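Local structure of probable manganase-dependent inorganic pyrophosphatase (3L2B) at residues E112-F117 / A134-L139; G121-A126 / K140-I145; E10-D15 / G231-F236; K6-D11 / D202-D207; E23-M28 / I82-S87. The protein is the regulatory region, built of CBS and DRTGG domains, of a probable manganese-dependent inorganic pyrophosphatase, and binds the activator diadenosine tetraphosphate and the inhibitor AMP. All coordinates share one frame; numbering follows the deposited sequence.

Contact 1: residues E112-F117 / A134-L139; sequences ESLKEF and AELIEL
Leu-114 lays its CD1 methyl along the aliphatic stem of Glu-135, 3.8 Å from CG, and the two side chains run antiparallel alongside one another. The same methyl reaches CD2 of Leu-136 at 4.1 Å, so one branch of Leu-114 serves two residues of helix 130-138. Leu-114 CG stands anti to its own carbonyl carbon (chi1 -68°), which directs CD1 to that helix. A separate contact, set by the backbone, puts Leu-114 CB 4.1 Å from Leu-139 CD1. Just past the end of the helix, Leu-139 sends CD1 against the backbone of 112-117, 3.7 Å from Lys-115 CA, while its CD2 lies 3.9 Å from Lys-115 CB.

The polar part sits at the open edge. Lys-115 starts in the crowded position between backbone N and carbonyl carbon (chi1 54°) and bends twice more, curling back so that NZ donates to Glu-112 O at 3.0 Å, in the carbonyl plane and on a lone pair. Glu-135, bent at chi2, crosses this chain obliquely. Its OE2 is 3.9 Å from Lys-115 NZ, a long salt bridge.

Leu-136 also faces the sheet. The contact thus lays the 112-117 turns, which follow strand 104-106, against the crossover helix 130-138 of a beta-alpha-beta unit in the DRTGG domain.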
# COMPACT_ATOMS: atom_id res chain seq x y z
N GLU A 112 -15.01 18.55 -21.97
CA GLU A 112 -14.86 18.21 -23.39
C GLU A 112 -13.67 17.28 -23.62
O GLU A 112 -13.62 16.53 -24.58
CB GLU A 112 -14.69 19.47 -24.27
CG GLU A 112 -15.53 20.70 -23.83
CD GLU A 112 -14.90 21.47 -22.66
OE1 GLU A 112 -13.80 22.06 -22.84
OE2 GLU A 112 -15.50 21.47 -21.55
N SER A 113 -12.71 17.36 -22.71
CA SER A 113 -11.45 16.61 -22.81
C SER A 113 -11.55 15.23 -22.18
O SER A 113 -10.69 14.37 -22.40
CB SER A 113 -10.31 17.38 -22.13
OG SER A 113 -10.27 18.72 -22.60
N LEU A 114 -12.60 15.01 -21.40
CA LEU A 114 -12.75 13.74 -20.66
C LEU A 114 -12.71 12.56 -21.59
O LEU A 114 -12.14 11.53 -21.25
CB LEU A 114 -14.04 13.70 -19.85
CG LEU A 114 -14.08 14.69 -18.68
CD1 LEU A 114 -15.50 14.79 -18.17
CD2 LEU A 114 -13.09 14.26 -17.58
N LYS A 115 -13.26 12.72 -22.78
CA LYS A 115 -13.39 11.59 -23.73
C LYS A 115 -12.08 10.98 -24.25
O LYS A 115 -12.08 9.89 -24.82
CB LYS A 115 -14.32 11.94 -24.91
CG LYS A 115 -13.99 13.19 -25.69
CD LYS A 115 -14.98 13.42 -26.82
CE LYS A 115 -16.29 14.03 -26.33
NZ LYS A 115 -16.13 15.45 -25.87
N GLU A 116 -10.96 11.66 -24.02
CA GLU A 116 -9.65 11.14 -24.51
C GLU A 116 -8.89 10.29 -23.51
O GLU A 116 -7.97 9.57 -23.87
CB GLU A 116 -8.75 12.28 -24.99
CG GLU A 116 -8.53 13.41 -24.02
CD GLU A 116 -7.95 14.62 -24.71
OE1 GLU A 116 -8.67 15.65 -24.86
OE2 GLU A 116 -6.76 14.53 -25.12
N PHE A 117 -9.30 10.37 -22.25
CA PHE A 117 -8.69 9.57 -21.19
C PHE A 117 -9.66 8.53 -20.62
O PHE A 117 -9.26 7.54 -20.02
CB PHE A 117 -8.19 10.48 -20.06
CG PHE A 117 -7.13 11.47 -20.49
CD1 PHE A 117 -5.84 11.04 -20.82
CD2 PHE A 117 -7.40 12.82 -20.56
CE1 PHE A 117 -4.85 11.95 -21.22
CE2 PHE A 117 -6.41 13.73 -20.95
CZ PHE A 117 -5.15 13.29 -21.28
N ALA A 134 -22.00 14.55 -15.66
CA ALA A 134 -22.89 14.18 -16.77
C ALA A 134 -22.14 13.72 -18.01
O ALA A 134 -22.61 12.87 -18.74
CB ALA A 134 -23.85 15.34 -17.14
N GLU A 135 -20.97 14.26 -18.27
CA GLU A 135 -20.21 13.75 -19.42
C GLU A 135 -19.71 12.34 -19.10
O GLU A 135 -19.65 11.48 -19.98
CB GLU A 135 -19.05 14.69 -19.77
CG GLU A 135 -18.09 14.17 -20.86
CD GLU A 135 -18.72 13.99 -22.26
OE1 GLU A 135 -19.88 14.46 -22.49
OE2 GLU A 135 -18.04 13.39 -23.14
N LEU A 136 -19.39 12.10 -17.83
CA LEU A 136 -18.85 10.80 -17.42
C LEU A 136 -19.93 9.74 -17.64
O LEU A 136 -19.65 8.63 -18.12
CB LEU A 136 -18.35 10.82 -15.95
CG LEU A 136 -17.05 11.64 -15.66
CD1 LEU A 136 -16.71 11.71 -14.17
CD2 LEU A 136 -15.84 11.08 -16.43
N ILE A 137 -21.16 10.12 -17.32
CA ILE A 137 -22.31 9.25 -17.48
C ILE A 137 -22.55 8.98 -18.96
O ILE A 137 -22.77 7.84 -19.34
CB ILE A 137 -23.56 9.81 -16.77
CG1 ILE A 137 -23.39 9.67 -15.25
CG2 ILE A 137 -24.83 9.10 -17.25
CD1 ILE A 137 -24.22 10.63 -14.47
N GLU A 138 -22.46 10.02 -19.79
CA GLU A 138 -22.61 9.88 -21.26
C GLU A 138 -21.53 8.98 -21.85
O GLU A 138 -21.74 8.33 -22.88
CB GLU A 138 -22.60 11.25 -21.98
CG GLU A 138 -22.32 11.15 -23.49
CD GLU A 138 -22.73 12.41 -24.30
OE1 GLU A 138 -21.86 13.32 -24.48
OE2 GLU A 138 -23.90 12.46 -24.76
N LEU A 139 -20.36 8.94 -21.23
CA LEU A 139 -19.26 8.12 -21.73
C LEU A 139 -19.41 6.68 -21.24
O LEU A 139 -18.56 5.82 -21.49
CB LEU A 139 -17.89 8.69 -21.32
CG LEU A 139 -17.35 9.86 -22.14
CD1 LEU A 139 -16.14 10.52 -21.44
CD2 LEU A 139 -16.98 9.38 -23.52

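Contact 2: residues G121-A126 / K140-I145; sequences GDIAIA and KVSLLI
Two neighbouring parallel strands of a beta-alpha-beta unit, 123-126 and 143-146, meet here, with helix 130-138 as the crossover between them. The axes of 123-126 and 143-145 come within 4.9 Å, 20° from parallel. Ala-124 is gripped through both its N-H and its C=O: its N donates to Leu-143 O at 3.0 Å, and its O accepts from Ile-145 N at 2.9 Å. One step on, Ala-126 N donates to Ile-145 O, and all three bonds arrive nearly along the C=O axis.

Ahead of the strands the pairing turns irregular. Ser-142 N and, more weakly, Leu-143 N share Asp-122 O, while Gly-121 N donates to Lys-140 O from above the carbonyl plane. Ser-142 holds OG in the crowded position between its N and carbonyl carbon (chi1 65°), and from there it donates to Gly-121 O at 2.6 Å, well out of that carbonyl's plane. Lys-140, with positive phi, closes helix 130-138 in a Schellman motif just before this join.

Within the mixed sheet of the DRTGG domain, strand 104-106 flanks 123-126 and strand 166-169 flanks 143-146. On the face carrying Ile-123, Leu-143 and Ile-145, Ile-123 CG2 touches both Ile-145 CD1 (3.9 Å) and Leu-143 CD2 (4.0 Å). Ile-123 and Ile-145 run alongside each other in the same direction, whereas Leu-143 crosses Ile-123 obliquely. On the face carrying Ala-124 and Leu-144, under helix 130-138, Leu-144 swings CD1 across to Ala-126 CB at 3.9 Å, and Leu-136 packs over Ala-124, Ala-126 and Leu-144.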
# COMPACT_ATOMS: atom_id res chain seq x y z
N GLY A 121 -16.86 1.89 -19.45
CA GLY A 121 -16.50 0.84 -18.48
C GLY A 121 -15.52 1.25 -17.42
O GLY A 121 -15.28 0.53 -16.42
N ASP A 122 -14.93 2.42 -17.62
CA ASP A 122 -13.94 2.92 -16.67
C ASP A 122 -14.57 3.25 -15.32
O ASP A 122 -15.80 3.35 -15.17
CB ASP A 122 -13.16 4.12 -17.23
CG ASP A 122 -12.10 3.69 -18.25
OD1 ASP A 122 -11.76 2.48 -18.34
OD2 ASP A 122 -11.61 4.56 -18.97
N ILE A 123 -13.70 3.38 -14.33
CA ILE A 123 -14.05 3.91 -13.02
C ILE A 123 -13.47 5.31 -12.90
O ILE A 123 -12.24 5.51 -12.92
CB ILE A 123 -13.51 3.02 -11.90
CG1 ILE A 123 -14.06 1.59 -12.06
CG2 ILE A 123 -13.90 3.55 -10.55
CD1 ILE A 123 -13.30 0.73 -12.99
N ALA A 124 -14.37 6.27 -12.78
CA ALA A 124 -13.99 7.69 -12.77
C ALA A 124 -14.15 8.32 -11.41
O ALA A 124 -15.20 8.29 -10.82
CB ALA A 124 -14.80 8.47 -13.80
N ILE A 125 -13.07 8.93 -10.94
CA ILE A 125 -13.11 9.70 -9.72
C ILE A 125 -13.26 11.15 -10.11
O ILE A 125 -12.45 11.69 -10.84
CB ILE A 125 -11.84 9.51 -8.91
CG1 ILE A 125 -11.73 8.06 -8.44
CG2 ILE A 125 -11.84 10.48 -7.76
CD1 ILE A 125 -10.35 7.69 -7.99
N ALA A 126 -14.34 11.76 -9.62
CA ALA A 126 -14.78 13.08 -10.05
C ALA A 126 -15.18 13.95 -8.89
O ALA A 126 -15.58 13.46 -7.84
CB ALA A 126 -15.98 12.96 -11.00
N LYS A 140 -20.51 6.43 -20.53
CA LYS A 140 -20.86 5.09 -20.03
C LYS A 140 -19.77 4.48 -19.17
O LYS A 140 -19.39 3.33 -19.32
CB LYS A 140 -21.24 4.17 -21.18
CG LYS A 140 -22.46 4.70 -22.01
CD LYS A 140 -22.67 3.86 -23.26
CE LYS A 140 -24.00 4.16 -23.96
NZ LYS A 140 -23.94 5.42 -24.73
N VAL A 141 -19.26 5.28 -18.25
CA VAL A 141 -18.40 4.75 -17.20
C VAL A 141 -19.21 3.68 -16.43
O VAL A 141 -20.43 3.77 -16.32
CB VAL A 141 -17.91 5.84 -16.25
CG1 VAL A 141 -16.92 6.80 -16.97
CG2 VAL A 141 -19.08 6.59 -15.65
N SER A 142 -18.52 2.66 -15.98
CA SER A 142 -19.18 1.61 -15.24
C SER A 142 -19.41 2.08 -13.80
O SER A 142 -20.32 1.62 -13.12
CB SER A 142 -18.36 0.32 -15.25
OG SER A 142 -17.13 0.49 -14.58
N LEU A 143 -18.58 3.01 -13.35
CA LEU A 143 -18.69 3.52 -11.97
C LEU A 143 -18.23 4.95 -11.85
O LEU A 143 -17.08 5.27 -12.18
CB LEU A 143 -17.93 2.65 -10.98
CG LEU A 143 -17.95 3.07 -9.50
CD1 LEU A 143 -19.39 3.18 -8.98
CD2 LEU A 143 -17.12 2.09 -8.65
N LEU A 144 -19.15 5.77 -11.37
CA LEU A 144 -18.88 7.16 -11.03
C LEU A 144 -18.71 7.31 -9.52
O LEU A 144 -19.62 7.04 -8.76
CB LEU A 144 -19.99 8.06 -11.55
CG LEU A 144 -19.83 9.57 -11.34
CD1 LEU A 144 -18.52 10.07 -11.89
CD2 LEU A 144 -21.00 10.30 -11.99
N ILE A 145 -17.50 7.71 -9.11
CA ILE A 145 -17.21 8.02 -7.72
C ILE A 145 -17.09 9.54 -7.55
O ILE A 145 -16.15 10.15 -8.04
CB ILE A 145 -15.93 7.32 -7.24
CG1 ILE A 145 -15.91 5.86 -7.66
CG2 ILE A 145 -15.82 7.36 -5.73
CD1 ILE A 145 -14.74 5.05 -7.08

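Contact 3: residues E10-D15 / G231-F236; sequences EDLEMD and GSIARF
Asp-15 and Ser-232 form one antiparallel hydrogen-bonded pair. Asp-15 N donates to Ser-232 O at 2.7 Å, nearly along the C=O axis, and Ser-232 N returns the bond to Asp-15 O at 2.7 Å, in the carbonyl plane. Both are short but bent, with N-H...O angles of 141° and 137°. Gly-231, without a side chain, lets its CA come within 3.2 Å of Asp-15 O.

Beyond the pair the backbones part, and water 1 fills in, accepting from Ala-234 N at 2.8 Å and donating to Glu-13 O. Farther along, Leu-12 brings CD1 to 3.3 Å from Ile-233 CD1, a tight contact in which the two side chains cross at a slant. Ile-233 gets there with CG1 anti to its backbone N (chi1 -174°). The same Leu-12 methyl meets Phe-236 CZ at 3.5 Å, tip to tip.

In the next shell, backbone bonds to Val-222 and Tyr-220 hold Gly-231 and Ile-233 in their sheet, and Phe-236 rests on helix 205-215. The N-terminal loop 10-15 thus pairs with strand 229-234, joining the N-terminal CBS part to the edge of the C-terminal CBS sheet, as in a Bateman-type pair of CBS domains.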
# COMPACT_ATOMS: atom_id res chain seq x y z
N GLU A 10 -3.60 -33.13 15.68
CA GLU A 10 -4.79 -32.90 16.52
C GLU A 10 -4.46 -32.91 18.01
O GLU A 10 -5.18 -32.35 18.80
CB GLU A 10 -5.91 -33.92 16.23
CG GLU A 10 -5.53 -35.37 16.50
CD GLU A 10 -6.55 -36.39 16.04
OE1 GLU A 10 -7.47 -36.03 15.29
OE2 GLU A 10 -6.41 -37.56 16.45
N ASP A 11 -3.35 -33.54 18.36
CA ASP A 11 -2.90 -33.62 19.76
C ASP A 11 -2.13 -32.38 20.19
O ASP A 11 -1.87 -32.19 21.37
CB ASP A 11 -2.00 -34.86 19.97
CG ASP A 11 -2.66 -36.15 19.52
OD1 ASP A 11 -3.87 -36.31 19.78
OD2 ASP A 11 -1.99 -37.00 18.89
N LEU A 12 -1.76 -31.55 19.23
CA LEU A 12 -0.92 -30.39 19.50
C LEU A 12 -1.76 -29.19 19.86
O LEU A 12 -2.98 -29.16 19.66
CB LEU A 12 -0.03 -30.04 18.30
CG LEU A 12 1.03 -31.08 17.95
CD1 LEU A 12 1.65 -30.78 16.61
CD2 LEU A 12 2.09 -31.13 19.02
N GLU A 13 -1.08 -28.20 20.41
CA GLU A 13 -1.70 -26.91 20.70
C GLU A 13 -1.82 -26.19 19.39
O GLU A 13 -0.85 -26.10 18.64
CB GLU A 13 -0.83 -26.07 21.62
CG GLU A 13 -0.36 -26.76 22.88
CD GLU A 13 -1.44 -26.82 23.93
OE1 GLU A 13 -1.87 -25.73 24.37
OE2 GLU A 13 -1.83 -27.95 24.31
N MET A 14 -3.00 -25.68 19.10
CA MET A 14 -3.12 -24.84 17.94
C MET A 14 -3.96 -23.60 18.17
O MET A 14 -4.79 -23.52 19.07
CB MET A 14 -3.61 -25.65 16.73
CG MET A 14 -4.90 -26.36 16.91
SD MET A 14 -5.30 -27.34 15.45
CE MET A 14 -4.14 -28.71 15.61
N ASP A 15 -3.67 -22.62 17.32
CA ASP A 15 -4.40 -21.37 17.27
C ASP A 15 -5.66 -21.58 16.46
O ASP A 15 -5.60 -21.84 15.25
CB ASP A 15 -3.57 -20.26 16.63
CG ASP A 15 -2.19 -20.13 17.24
OD1 ASP A 15 -2.05 -20.13 18.48
OD2 ASP A 15 -1.23 -20.01 16.45
N GLY A 231 -7.84 -24.35 12.08
CA GLY A 231 -6.93 -23.43 12.76
C GLY A 231 -5.54 -23.29 12.16
O GLY A 231 -5.31 -23.41 10.97
N SER A 232 -4.59 -23.05 13.05
CA SER A 232 -3.21 -22.78 12.65
C SER A 232 -2.27 -23.28 13.73
O SER A 232 -2.57 -23.21 14.93
CB SER A 232 -3.03 -21.30 12.39
OG SER A 232 -1.67 -20.94 12.29
N ILE A 233 -1.16 -23.84 13.29
CA ILE A 233 -0.12 -24.31 14.21
C ILE A 233 1.20 -23.55 13.94
O ILE A 233 1.54 -23.27 12.81
CB ILE A 233 0.06 -25.86 14.13
CG1 ILE A 233 1.03 -26.32 15.20
CG2 ILE A 233 0.58 -26.31 12.79
CD1 ILE A 233 0.83 -27.79 15.61
N ALA A 234 1.91 -23.24 15.02
CA ALA A 234 3.24 -22.60 14.92
C ALA A 234 4.35 -23.62 14.66
O ALA A 234 4.28 -24.78 15.07
CB ALA A 234 3.56 -21.80 16.20
N ARG A 235 5.37 -23.15 13.95
CA ARG A 235 6.58 -23.94 13.68
C ARG A 235 7.20 -24.27 15.02
O ARG A 235 7.36 -23.40 15.86
CB ARG A 235 7.56 -23.15 12.81
CG ARG A 235 8.85 -23.87 12.41
CD ARG A 235 9.48 -23.25 11.13
NE ARG A 235 10.94 -23.17 11.21
CZ ARG A 235 11.77 -24.19 10.98
NH1 ARG A 235 11.31 -25.39 10.65
NH2 ARG A 235 13.08 -24.00 11.08
N PHE A 236 7.52 -25.54 15.23
CA PHE A 236 7.96 -25.97 16.57
C PHE A 236 9.31 -25.39 16.95
O PHE A 236 9.61 -25.30 18.14
CB PHE A 236 8.02 -27.50 16.70
CG PHE A 236 6.81 -28.19 16.18
CD1 PHE A 236 5.54 -27.75 16.54
CD2 PHE A 236 6.94 -29.25 15.30
CE1 PHE A 236 4.43 -28.38 16.04
CE2 PHE A 236 5.82 -29.88 14.79
CZ PHE A 236 4.57 -29.45 15.16
O HOH W 1 0.68 -23.41 17.52

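Contact 4: residues K6-D11 / D202-D207; sequences KLKVED and DDLVED
Two backbone hydrogen bonds carry the join around Lys-8 and Leu-204. Val-205 N donates to Leu-7 O at 2.9 Å, almost straight at 174° and in the carbonyl plane; Val-9 N donates to Asp-203 O at 2.9 Å, nearly along the C=O axis. Leu-7 O also accepts from water 2, which in turn takes the N-H of Glu-206, so that this carbonyl serves the first turn of the helix both directly and through solvent. Two further hydrogen bonds lie within 6-11: Lys-8 bends at chi3 and chi4 so that NZ donates to Lys-6 O at 3.2 Å, and the backbone N-H of Lys-8 donates to Asp-11 OD2 at 2.8 Å, from above the carboxylate plane.

Apolar contact centres on Leu-204, the N-cap residue of helix 205-215. With CG anti to the carbonyl carbon (chi1 -58°), it splits its methyls between two lysine stems: CD1 presses on Lys-6 CE at 3.4 Å, a tight oblique crossing, and CD2 lies 3.5 Å from Lys-8 CG, the two chains side by side. Val-205 CG2 packs over the backbone at Lys-8.

Among the charged groups, Lys-6 NZ stays 5.3 Å from Glu-206 OE1, where any attraction would be only long-range.

The N-terminal segment thus lies across the start of helix 205-215, beside the turn from strand 199-200; Val-9 also packs on Val-208, and Val-205 touches Leu-12 and Phe-236.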
# COMPACT_ATOMS: atom_id res chain seq x y z
N LYS A 6 1.18 -42.76 17.62
CA LYS A 6 1.97 -41.60 17.29
C LYS A 6 1.16 -40.34 17.40
O LYS A 6 -0.00 -40.28 17.01
CB LYS A 6 2.59 -41.74 15.90
CG LYS A 6 3.40 -43.03 15.72
CD LYS A 6 4.58 -42.89 14.75
CE LYS A 6 4.17 -43.23 13.33
NZ LYS A 6 3.54 -44.59 13.22
N LEU A 7 1.82 -39.35 17.96
CA LEU A 7 1.32 -38.01 18.08
C LEU A 7 0.93 -37.48 16.72
O LEU A 7 1.74 -37.44 15.80
CB LEU A 7 2.40 -37.13 18.70
CG LEU A 7 1.98 -36.13 19.77
CD1 LEU A 7 1.10 -36.76 20.82
CD2 LEU A 7 3.24 -35.55 20.37
N LYS A 8 -0.34 -37.10 16.61
CA LYS A 8 -0.88 -36.39 15.45
C LYS A 8 -1.03 -34.87 15.71
O LYS A 8 -1.07 -34.42 16.85
CB LYS A 8 -2.24 -37.00 15.04
CG LYS A 8 -2.17 -38.45 14.51
CD LYS A 8 -3.54 -39.13 14.38
CE LYS A 8 -3.93 -39.89 15.64
NZ LYS A 8 -2.93 -40.96 16.05
N VAL A 9 -1.15 -34.10 14.63
CA VAL A 9 -1.39 -32.64 14.73
C VAL A 9 -2.56 -32.30 15.69
O VAL A 9 -2.50 -31.34 16.46
CB VAL A 9 -1.63 -31.99 13.35
CG1 VAL A 9 -2.22 -30.55 13.50
CG2 VAL A 9 -0.37 -31.98 12.53
N GLU A 10 -3.60 -33.13 15.68
CA GLU A 10 -4.79 -32.90 16.52
C GLU A 10 -4.46 -32.91 18.01
O GLU A 10 -5.18 -32.35 18.80
CB GLU A 10 -5.91 -33.92 16.23
CG GLU A 10 -5.53 -35.37 16.50
CD GLU A 10 -6.55 -36.39 16.04
OE1 GLU A 10 -7.47 -36.03 15.29
OE2 GLU A 10 -6.41 -37.56 16.45
N ASP A 11 -3.35 -33.54 18.36
CA ASP A 11 -2.90 -33.62 19.76
C ASP A 11 -2.13 -32.38 20.19
O ASP A 11 -1.87 -32.19 21.37
CB ASP A 11 -2.00 -34.86 19.97
CG ASP A 11 -2.66 -36.15 19.52
OD1 ASP A 11 -3.87 -36.31 19.78
OD2 ASP A 11 -1.99 -37.00 18.89
N ASP A 202 -4.75 -35.09 11.13
CA ASP A 202 -4.34 -36.49 11.30
C ASP A 202 -2.93 -36.76 10.78
O ASP A 202 -2.45 -37.88 10.85
CB ASP A 202 -5.40 -37.48 10.76
CG ASP A 202 -5.74 -37.26 9.31
OD1 ASP A 202 -5.26 -36.28 8.70
OD2 ASP A 202 -6.52 -38.08 8.78
N ASP A 203 -2.26 -35.72 10.30
CA ASP A 203 -0.84 -35.84 9.95
C ASP A 203 -0.04 -36.17 11.23
O ASP A 203 -0.36 -35.68 12.31
CB ASP A 203 -0.26 -34.54 9.35
CG ASP A 203 -0.73 -34.27 7.93
OD1 ASP A 203 -1.46 -35.10 7.35
OD2 ASP A 203 -0.37 -33.20 7.38
N LEU A 204 1.00 -36.96 11.08
CA LEU A 204 1.86 -37.30 12.22
C LEU A 204 2.87 -36.18 12.47
O LEU A 204 3.40 -35.57 11.54
CB LEU A 204 2.54 -38.66 12.02
CG LEU A 204 1.53 -39.81 11.81
CD1 LEU A 204 2.23 -41.12 11.45
CD2 LEU A 204 0.63 -40.00 13.04
N VAL A 205 3.10 -35.88 13.74
CA VAL A 205 3.92 -34.74 14.11
C VAL A 205 5.32 -34.95 13.58
O VAL A 205 5.96 -34.03 13.09
CB VAL A 205 3.94 -34.49 15.62
CG1 VAL A 205 5.13 -33.62 16.01
CG2 VAL A 205 2.63 -33.85 16.04
N GLU A 206 5.76 -36.20 13.66
CA GLU A 206 7.05 -36.65 13.11
C GLU A 206 7.24 -36.10 11.70
O GLU A 206 8.27 -35.49 11.38
CB GLU A 206 7.08 -38.18 13.04
CG GLU A 206 8.43 -38.81 13.26
CD GLU A 206 8.41 -40.33 13.04
OE1 GLU A 206 7.32 -40.90 12.75
OE2 GLU A 206 9.49 -40.94 13.14
N ASP A 207 6.24 -36.33 10.87
CA ASP A 207 6.33 -36.02 9.43
C ASP A 207 6.15 -34.52 9.15
O ASP A 207 6.65 -33.99 8.15
CB ASP A 207 5.29 -36.82 8.63
CG ASP A 207 5.51 -38.33 8.74
OD1 ASP A 207 6.59 -38.76 9.20
OD2 ASP A 207 4.59 -39.10 8.38
O HOH W 2 4.32 -38.18 15.10

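Contact 5: residues E23-M28 / I82-S87; sequences EVSLKM and ILDTLS
The start of helix 26-35 meets the end of helix 79-85, a contact that joins the N-terminal CBS part to the helix 79-85 that packs on the DRTGG sheet. The closer part gathers round Asp-84. Its CG is anti to the backbone N, which carries OD2 across to the aliphatic part of Lys-27, 3.5 Å from CD. Lys-27 also leaves its backbone with CG anti to N, kinks at chi2 (-140°) and then runs straight, crossing the aspartate obliquely. Met-28 adds CG at 4.0 Å from the same OD2, so a carboxylate oxygen rests against two hydrocarbon stems.

The rest of the contact is loose. At the charged tip Lys-27 NZ lies 3.9 Å from Asp-84 OD2, a long salt bridge between two partly exposed residues, and no hydrogen bond links the segments. On the buried side Thr-85 OG1 comes only to 4.4 Å from Ser-25 CB, but this hydroxyl is provided for by a hydrogen bond to Asn-81 O, one turn back in its own helix. Asn-81 also reaches across through its side chain, ND2 bonding to Glu-23 O.

Helix 79-85 ends in a Schellman motif with Ser-87 at positive phi, whereas helix 26-35 begins with Ser-25 as N-cap. Ser-25 OG, placed between its backbone N and carbonyl carbon (chi1 70°), accepts from Met-28 N at 3.0 Å with an N-H...O angle of 165°.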
# COMPACT_ATOMS: atom_id res chain seq x y z
N GLU A 23 -14.19 -12.96 -0.28
CA GLU A 23 -14.67 -11.72 -0.90
C GLU A 23 -14.41 -10.53 0.01
O GLU A 23 -14.60 -9.38 -0.38
CB GLU A 23 -16.17 -11.81 -1.24
CG GLU A 23 -17.12 -11.77 -0.03
CD GLU A 23 -17.46 -13.15 0.57
OE1 GLU A 23 -17.02 -14.20 0.03
OE2 GLU A 23 -18.20 -13.16 1.58
N VAL A 24 -13.96 -10.82 1.21
CA VAL A 24 -13.70 -9.81 2.23
C VAL A 24 -12.59 -8.86 1.74
O VAL A 24 -11.62 -9.30 1.12
CB VAL A 24 -13.26 -10.47 3.56
CG1 VAL A 24 -12.53 -9.49 4.41
CG2 VAL A 24 -14.48 -11.07 4.31
N SER A 25 -12.75 -7.57 1.97
CA SER A 25 -11.78 -6.54 1.48
C SER A 25 -10.45 -6.60 2.22
O SER A 25 -10.40 -7.00 3.39
CB SER A 25 -12.32 -5.13 1.65
OG SER A 25 -12.35 -4.81 3.01
N LEU A 26 -9.40 -6.14 1.56
CA LEU A 26 -8.07 -6.01 2.20
C LEU A 26 -8.11 -5.15 3.43
O LEU A 26 -7.40 -5.41 4.41
CB LEU A 26 -7.06 -5.40 1.26
CG LEU A 26 -6.68 -6.26 0.07
CD1 LEU A 26 -5.50 -5.58 -0.70
CD2 LEU A 26 -6.35 -7.67 0.48
N LYS A 27 -8.97 -4.14 3.39
CA LYS A 27 -9.11 -3.23 4.52
C LYS A 27 -9.63 -3.97 5.76
O LYS A 27 -9.11 -3.82 6.87
CB LYS A 27 -10.11 -2.12 4.19
CG LYS A 27 -10.13 -0.99 5.20
CD LYS A 27 -11.56 -0.52 5.47
CE LYS A 27 -11.59 0.79 6.26
NZ LYS A 27 -12.97 1.13 6.75
N MET A 28 -10.72 -4.70 5.55
CA MET A 28 -11.37 -5.47 6.63
C MET A 28 -10.47 -6.57 7.11
O MET A 28 -10.48 -6.91 8.29
CB MET A 28 -12.70 -6.10 6.17
CG MET A 28 -13.88 -5.12 6.04
SD MET A 28 -15.47 -5.95 5.61
CE MET A 28 -15.29 -6.29 3.83
N ILE A 82 -15.93 -1.64 -2.21
CA ILE A 82 -15.59 -0.28 -2.59
C ILE A 82 -16.36 0.69 -1.70
O ILE A 82 -15.78 1.65 -1.17
CB ILE A 82 -15.88 0.02 -4.07
CG1 ILE A 82 -14.95 -0.79 -4.98
CG2 ILE A 82 -15.66 1.48 -4.37
CD1 ILE A 82 -15.41 -0.87 -6.46
N LEU A 83 -17.65 0.43 -1.52
CA LEU A 83 -18.47 1.31 -0.66
C LEU A 83 -17.87 1.39 0.74
O LEU A 83 -17.74 2.47 1.30
CB LEU A 83 -19.93 0.87 -0.56
CG LEU A 83 -20.83 1.19 -1.75
CD1 LEU A 83 -22.22 0.51 -1.57
CD2 LEU A 83 -20.96 2.69 -1.96
N ASP A 84 -17.49 0.25 1.30
CA ASP A 84 -16.96 0.20 2.67
C ASP A 84 -15.64 0.94 2.77
O ASP A 84 -15.42 1.72 3.68
CB ASP A 84 -16.70 -1.24 3.12
CG ASP A 84 -16.09 -1.31 4.54
OD1 ASP A 84 -16.84 -1.13 5.51
OD2 ASP A 84 -14.86 -1.53 4.69
N THR A 85 -14.75 0.68 1.81
CA THR A 85 -13.39 1.18 1.83
C THR A 85 -13.37 2.71 1.69
O THR A 85 -12.56 3.38 2.29
CB THR A 85 -12.55 0.57 0.68
OG1 THR A 85 -12.56 -0.86 0.80
CG2 THR A 85 -11.11 1.08 0.73
N LEU A 86 -14.27 3.24 0.88
CA LEU A 86 -14.31 4.69 0.63
C LEU A 86 -15.35 5.37 1.53
O LEU A 86 -15.62 6.55 1.40
CB LEU A 86 -14.62 4.96 -0.84
CG LEU A 86 -13.56 4.44 -1.82
CD1 LEU A 86 -13.97 4.75 -3.27
CD2 LEU A 86 -12.20 5.06 -1.50
N SER A 87 -15.91 4.59 2.45
CA SER A 87 -17.05 5.04 3.28
C SER A 87 -18.05 5.77 2.41
O SER A 87 -18.48 6.89 2.70
CB SER A 87 -16.59 5.92 4.44
OG SER A 87 -15.64 5.24 5.26

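In the fold
From the N terminus, residues 6-11 and 10-15 open contacts 4 and 3 from a shared stretch, and both close only near the C terminus, at 202-207 and 231-236. These two touching contacts bring the N-terminal segment onto the start of helix 205-215 and strand 229-234 of the C-terminal CBS domain, and enclose the other three along the chain. Contact 5 closes first among those, tying helix 26-35 to helix 79-85, which packs on the DRTGG sheet. Contacts 1 and 2 follow and cross, in the order 112-117, 121-126, 134-139, 140-145. Leu-136 joins them, while Ile-82 and Leu-86 of contact 5 pack on contact 2. The centres of contacts 1 and 4 lie about 62 Å apart.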